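Long-range contact in transcriptional regulator, GntR family (Ralstonia eutropha, PDB 3IHU), which probably binds DNA as a transcription factor, pairing a GntR-type helix-turn-helix domain with an all-helical FCD domain: residues F137-L148 against R179-A190. Numbering follows the deposited sequence. Where two conformers were deposited one is given.
Sequences FSNARRHFYRTL and RQMRLDDYRRIA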
loop_
_atom_site.group_PDB
_atom_site.type_symbol
_atom_site.label_atom_id
_atom_site.label_comp_id
_atom_site.label_asym_id
_atom_site.label_seq_id
_atom_site.Cartn_x
_atom_site.Cartn_y
_atom_site.Cartn_z
ATOM N N PHE A 137 -8.143 -8.687 -4.775
ATOM C CA PHE A 137 -6.995 -8.982 -3.920
ATOM C C PHE A 137 -6.460 -7.658 -3.395
ATOM O O PHE A 137 -6.192 -7.530 -2.210
ATOM C CB PHE A 137 -5.905 -9.759 -4.664
ATOM C CG PHE A 137 -4.798 -10.245 -3.771
ATOM C CD1 PHE A 137 -4.934 -11.407 -3.063
ATOM C CD2 PHE A 137 -3.620 -9.509 -3.623
ATOM C CE1 PHE A 137 -3.908 -11.841 -2.220
ATOM C CE2 PHE A 137 -2.619 -9.933 -2.797
ATOM C CZ PHE A 137 -2.757 -11.114 -2.092
ATOM N N SER A 138 -6.315 -6.671 -4.281
ATOM C CA SER A 138 -5.808 -5.359 -3.861
ATOM C C SER A 138 -6.698 -4.730 -2.824
ATOM O O SER A 138 -6.190 -4.102 -1.890
ATOM C CB SER A 138 -5.677 -4.383 -5.008
ATOM O OG SER A 138 -4.591 -4.726 -5.799
ATOM N N ASN A 139 -7.997 -4.919 -2.962
ATOM C CA ASN A 139 -8.951 -4.287 -2.033
ATOM C C ASN A 139 -8.889 -5.012 -0.688
ATOM O O ASN A 139 -8.986 -4.386 0.356
ATOM C CB ASN A 139 -10.419 -4.299 -2.550
ATOM C CG ASN A 139 -10.624 -3.567 -3.915
ATOM O OD1 ASN A 139 -9.872 -2.691 -4.307
ATOM N ND2 ASN A 139 -11.680 -3.957 -4.626
ATOM N N ALA A 140 -8.779 -6.338 -0.707
ATOM C CA ALA A 140 -8.687 -7.060 0.553
ATOM C C ALA A 140 -7.313 -6.742 1.182
ATOM O O ALA A 140 -7.209 -6.648 2.371
ATOM C CB ALA A 140 -8.869 -8.594 0.367
ATOM N N ARG A 141 -6.276 -6.559 0.372
ATOM C CA ARG A 141 -4.980 -6.134 0.903
ATOM C C ARG A 141 -5.119 -4.811 1.658
ATOM O O ARG A 141 -4.693 -4.683 2.821
ATOM C CB ARG A 141 -3.913 -6.034 -0.177
ATOM C CG ARG A 141 -2.483 -5.704 0.427
ATOM C CD ARG A 141 -1.585 -4.997 -0.570
ATOM N NE ARG A 141 -2.078 -3.666 -0.930
ATOM C CZ ARG A 141 -2.066 -2.596 -0.129
ATOM N NH1 ARG A 141 -1.647 -2.654 1.139
ATOM N NH2 ARG A 141 -2.542 -1.449 -0.575
ATOM N N ARG A 142 -5.724 -3.825 1.010
ATOM C CA ARG A 142 -5.912 -2.539 1.660
ATOM C C ARG A 142 -6.669 -2.724 2.997
ATOM O O ARG A 142 -6.241 -2.165 4.018
ATOM C CB ARG A 142 -6.583 -1.528 0.712
ATOM C CG ARG A 142 -6.200 -0.071 0.974
ATOM C CD ARG A 142 -6.556 0.909 -0.186
ATOM N NE ARG A 142 -5.725 0.741 -1.388
ATOM C CZ ARG A 142 -4.504 1.260 -1.569
ATOM N NH1 ARG A 142 -3.918 1.986 -0.627
ATOM N NH2 ARG A 142 -3.862 1.035 -2.710
ATOM N N HIS A 143 -7.754 -3.508 3.011
ATOM C CA HIS A 143 -8.498 -3.762 4.222
ATOM C C HIS A 143 -7.684 -4.420 5.355
ATOM O O HIS A 143 -7.821 -4.076 6.538
ATOM C CB HIS A 143 -9.744 -4.635 3.883
ATOM C CG HIS A 143 -10.660 -4.826 5.032
ATOM N ND1 HIS A 143 -11.130 -3.769 5.788
ATOM C CD2 HIS A 143 -11.212 -5.947 5.566
ATOM C CE1 HIS A 143 -11.921 -4.232 6.741
ATOM N NE2 HIS A 143 -11.990 -5.546 6.627
ATOM N N PHE A 144 -6.852 -5.377 4.982
ATOM C CA PHE A 144 -5.947 -6.036 5.904
ATOM C C PHE A 144 -5.029 -5.012 6.587
ATOM O O PHE A 144 -4.948 -4.958 7.814
ATOM C CB PHE A 144 -5.106 -7.017 5.091
ATOM C CG PHE A 144 -4.106 -7.766 5.871
ATOM C CD1 PHE A 144 -4.492 -8.586 6.888
ATOM C CD2 PHE A 144 -2.764 -7.680 5.563
ATOM C CE1 PHE A 144 -3.558 -9.325 7.581
ATOM C CE2 PHE A 144 -1.823 -8.422 6.257
ATOM C CZ PHE A 144 -2.243 -9.248 7.270
ATOM N N TYR A 145 -4.393 -4.164 5.771
ATOM C CA TYR A 145 -3.477 -3.135 6.292
ATOM C C TYR A 145 -4.212 -2.159 7.165
ATOM O O TYR A 145 -3.732 -1.809 8.246
ATOM C CB TYR A 145 -2.769 -2.400 5.149
ATOM C CG TYR A 145 -1.538 -3.111 4.659
ATOM C CD1 TYR A 145 -1.603 -4.338 4.050
ATOM C CD2 TYR A 145 -0.273 -2.512 4.778
ATOM C CE1 TYR A 145 -0.474 -4.985 3.612
ATOM C CE2 TYR A 145 0.863 -3.166 4.344
ATOM C CZ TYR A 145 0.759 -4.381 3.762
ATOM O OH TYR A 145 1.897 -4.960 3.345
ATOM N N ARG A 146 -5.377 -1.694 6.717
ATOM C CA ARG A 146 -6.143 -0.769 7.538
ATOM C C ARG A 146 -6.554 -1.365 8.901
ATOM O O ARG A 146 -6.498 -0.698 9.948
ATOM C CB ARG A 146 -7.366 -0.246 6.754
ATOM C CG ARG A 146 -8.426 0.490 7.589
ATOM C CD ARG A 146 -7.881 1.670 8.424
ATOM N NE ARG A 146 -7.114 2.631 7.611
ATOM C CZ ARG A 146 -7.603 3.736 7.044
ATOM N NH1 ARG A 146 -8.880 4.062 7.169
ATOM N NH2 ARG A 146 -6.797 4.522 6.337
ATOM N N THR A 147 -6.927 -2.637 8.918
ATOM C CA THR A 147 -7.280 -3.293 10.186
ATOM C C THR A 147 -6.055 -3.352 11.081
ATOM O O THR A 147 -6.135 -3.045 12.285
ATOM C CB THR A 147 -7.873 -4.693 9.928
ATOM O OG1 THR A 147 -8.857 -4.596 8.889
ATOM C CG2 THR A 147 -8.507 -5.246 11.127
ATOM N N LEU A 148 -4.904 -3.700 10.504
ATOM C CA LEU A 148 -3.692 -3.710 11.296
ATOM C C LEU A 148 -3.468 -2.327 11.890
ATOM O O LEU A 148 -3.059 -2.198 13.060
ATOM C CB LEU A 148 -2.458 -4.169 10.510
ATOM C CG LEU A 148 -2.431 -5.627 10.068
ATOM C CD1 LEU A 148 -1.214 -5.835 9.135
ATOM C CD2 LEU A 148 -2.461 -6.593 11.321
ATOM N N ARG A 179 1.783 -12.656 -6.185
ATOM C CA ARG A 179 0.638 -12.791 -5.265
ATOM C C ARG A 179 0.643 -14.069 -4.382
ATOM O O ARG A 179 0.236 -14.043 -3.217
ATOM C CB ARG A 179 -0.640 -12.746 -6.053
ATOM C CG ARG A 179 -1.825 -12.658 -5.174
ATOM C CD ARG A 179 -3.085 -12.402 -5.946
ATOM N NE ARG A 179 -2.998 -11.254 -6.831
ATOM C CZ ARG A 179 -3.234 -11.325 -8.151
ATOM N NH1 ARG A 179 -3.550 -12.477 -8.704
ATOM N NH2 ARG A 179 -3.152 -10.237 -8.926
ATOM N N GLN A 180 1.082 -15.190 -4.943
ATOM C CA GLN A 180 1.183 -16.411 -4.135
ATOM C C GLN A 180 2.057 -16.151 -2.908
ATOM O O GLN A 180 1.643 -16.408 -1.802
ATOM C CB GLN A 180 1.758 -17.554 -4.947
ATOM C CG GLN A 180 0.857 -17.888 -6.135
ATOM C CD GLN A 180 1.359 -19.036 -7.005
ATOM O OE1 GLN A 180 1.867 -18.827 -8.127
ATOM N NE2 GLN A 180 1.178 -20.239 -6.522
HETATM N N MSE A 181 3.264 -15.622 -3.120
HETATM C CA MSE A 181 4.231 -15.377 -2.047
HETATM C C MSE A 181 3.674 -14.324 -1.088
HETATM O O MSE A 181 3.789 -14.427 0.142
HETATM C CB MSE A 181 5.580 -14.914 -2.654
HETATM C CG MSE A 181 6.649 -14.413 -1.673
HETATM SE SE MSE A 181 8.041 -13.343 -2.565
HETATM C CE MSE A 181 7.045 -11.666 -2.771
ATOM N N ARG A 182 3.075 -13.284 -1.659
ATOM C CA ARG A 182 2.577 -12.197 -0.821
ATOM C C ARG A 182 1.461 -12.706 0.097
ATOM O O ARG A 182 1.383 -12.337 1.249
ATOM C CB ARG A 182 2.141 -10.998 -1.678
ATOM C CG ARG A 182 3.322 -10.379 -2.472
ATOM C CD ARG A 182 2.849 -9.409 -3.585
ATOM N NE ARG A 182 1.854 -8.499 -3.044
ATOM C CZ ARG A 182 0.765 -8.080 -3.658
ATOM N NH1 ARG A 182 0.483 -8.464 -4.900
ATOM N NH2 ARG A 182 -0.063 -7.290 -3.011
ATOM N N LEU A 183 0.581 -13.530 -0.419
ATOM C CA LEU A 183 -0.528 -14.053 0.398
ATOM C C LEU A 183 0.016 -14.844 1.605
ATOM O O LEU A 183 -0.438 -14.681 2.754
ATOM C CB LEU A 183 -1.410 -14.962 -0.433
ATOM C CG LEU A 183 -2.433 -15.734 0.400
ATOM C CD1 LEU A 183 -3.486 -14.750 0.999
ATOM C CD2 LEU A 183 -3.083 -16.844 -0.455
ATOM N N ASP A 184 0.994 -15.704 1.349
ATOM C CA ASP A 184 1.634 -16.443 2.444
ATOM C C ASP A 184 2.230 -15.494 3.457
ATOM O O ASP A 184 2.087 -15.685 4.664
ATOM C CB ASP A 184 2.761 -17.344 1.986
ATOM C CG ASP A 184 3.167 -18.292 3.085
ATOM O OD1 ASP A 184 2.288 -19.067 3.496
ATOM O OD2 ASP A 184 4.294 -18.195 3.606
ATOM N N ASP A 185 2.886 -14.447 2.961
ATOM C CA ASP A 185 3.424 -13.450 3.859
ATOM C C ASP A 185 2.347 -12.785 4.752
ATOM O O ASP A 185 2.565 -12.522 5.960
ATOM C CB ASP A 185 4.188 -12.367 3.046
ATOM C CG ASP A 185 5.466 -12.882 2.418
ATOM O OD1 ASP A 185 5.850 -14.031 2.703
ATOM O OD2 ASP A 185 6.106 -12.128 1.636
ATOM N N TYR A 186 1.223 -12.433 4.138
ATOM C CA TYR A 186 0.173 -11.765 4.847
ATOM C C TYR A 186 -0.470 -12.707 5.866
ATOM O O TYR A 186 -0.877 -12.282 6.934
ATOM C CB TYR A 186 -0.926 -11.253 3.917
ATOM C CG TYR A 186 -0.530 -10.248 2.864
ATOM C CD1 TYR A 186 0.410 -9.273 3.127
ATOM C CD2 TYR A 186 -1.125 -10.255 1.621
ATOM C CE1 TYR A 186 0.751 -8.341 2.187
ATOM C CE2 TYR A 186 -0.775 -9.315 0.658
ATOM C CZ TYR A 186 0.165 -8.360 0.959
ATOM O OH TYR A 186 0.567 -7.421 0.029
ATOM N N ARG A 187 -0.590 -13.977 5.496
ATOM C CA ARG A 187 -1.038 -14.968 6.425
ATOM C C ARG A 187 -0.101 -15.084 7.613
ATOM O O ARG A 187 -0.588 -15.188 8.717
ATOM C CB ARG A 187 -1.206 -16.311 5.742
ATOM C CG ARG A 187 -2.332 -16.267 4.766
ATOM C CD ARG A 187 -2.351 -17.527 3.905
ATOM N NE ARG A 187 -3.133 -18.504 4.597
ATOM C CZ ARG A 187 -3.743 -19.527 4.022
ATOM N NH1 ARG A 187 -3.644 -19.739 2.696
ATOM N NH2 ARG A 187 -4.458 -20.328 4.797
ATOM N N ARG A 188 1.218 -15.076 7.395
ATOM C CA ARG A 188 2.158 -15.165 8.526
ATOM C C ARG A 188 2.054 -13.911 9.429
ATOM O O ARG A 188 2.150 -14.020 10.667
ATOM C CB ARG A 188 3.623 -15.380 8.058
ATOM C CG ARG A 188 3.859 -16.744 7.372
ATOM C CD ARG A 188 5.119 -16.812 6.440
ATOM N NE ARG A 188 5.403 -18.195 6.075
ATOM C CZ ARG A 188 6.135 -19.054 6.804
ATOM N NH1 ARG A 188 6.740 -18.679 7.925
ATOM N NH2 ARG A 188 6.283 -20.310 6.385
ATOM N N ILE A 189 1.883 -12.730 8.809
ATOM C CA ILE A 189 1.706 -11.509 9.581
ATOM C C ILE A 189 0.480 -11.657 10.508
ATOM O O ILE A 189 0.590 -11.428 11.693
ATOM C CB ILE A 189 1.562 -10.227 8.720
ATOM C CG1 ILE A 189 2.878 -9.879 8.023
ATOM C CG2 ILE A 189 1.063 -9.054 9.610
ATOM C CD1 ILE A 189 2.768 -8.884 6.868
ATOM N N ALA A 190 -0.667 -12.020 9.939
ATOM C CA ALA A 190 -1.902 -12.173 10.704
ATOM C C ALA A 190 -1.705 -13.145 11.859
ATOM O O ALA A 190 -2.006 -12.813 12.991
ATOM C CB ALA A 190 -3.015 -12.637 9.840
HETATM O O HOH W 1 -2.286 -5.931 -4.127
HETATM O O HOH W 2 2.056 -5.531 0.643
#
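Phe137 drives its ring into a hole formed by Arg179, Arg182, Leu183 and Tyr186, and this is the tightly packed end of the contact. CD of Arg179 lies over the middle of one ring face, 3.5 Å from the Phe137 centroid and 14° off the ring normal, a CH-pi contact. The bend at chi3 of Arg179 (-53°) turns the chain to run along that face with NE following CD. At the ring's rim, NH2 of Arg182 stands 3.7 Å from CE2 of Phe137, the guanidinium nearly perpendicular to the ring.

Tyr186 returns the knob, its ring wedged among Phe137, Arg141, Phe144 and Tyr145. Phe137 CZ meets its edge at CE2 (3.8 Å), while the Phe144 ring is inclined to it at 53° and also brings CZ within 3.3 Å of the backbone O of Tyr186. Such reciprocal knobs-into-holes packing joins helices 134-152 and 179-195 within the helical bundle of the FCD domain, where helix 112-130 also touches Phe137 and Phe144. The axes of segments 137-148 and 179-190 run near-parallel, 12.0 Å apart at closest approach, a separation filled by large side chains such as Phe137 and Tyr186.

No direct hydrogen bond spans the two segments; the polar links between them run through water. Within segment 179-190, Arg182 NH2 donates directly to Tyr186 OH (3.1 Å); across the contact, it also donates to a water shared with Ser138 OG, and a second water joins the hydroxyls of Tyr145 and Tyr186. Arg141 lends only its aliphatic CG and CD to Tyr186, its guanidinium being engaged by Glu30 and His165, while NH1 of Arg182 bonds to Leu175 O. Packing is sparser toward Leu148, whose CD1 meets Ile189 CG2 at 4.0 Å, and the exposed Arg188 points away from helix 134-152.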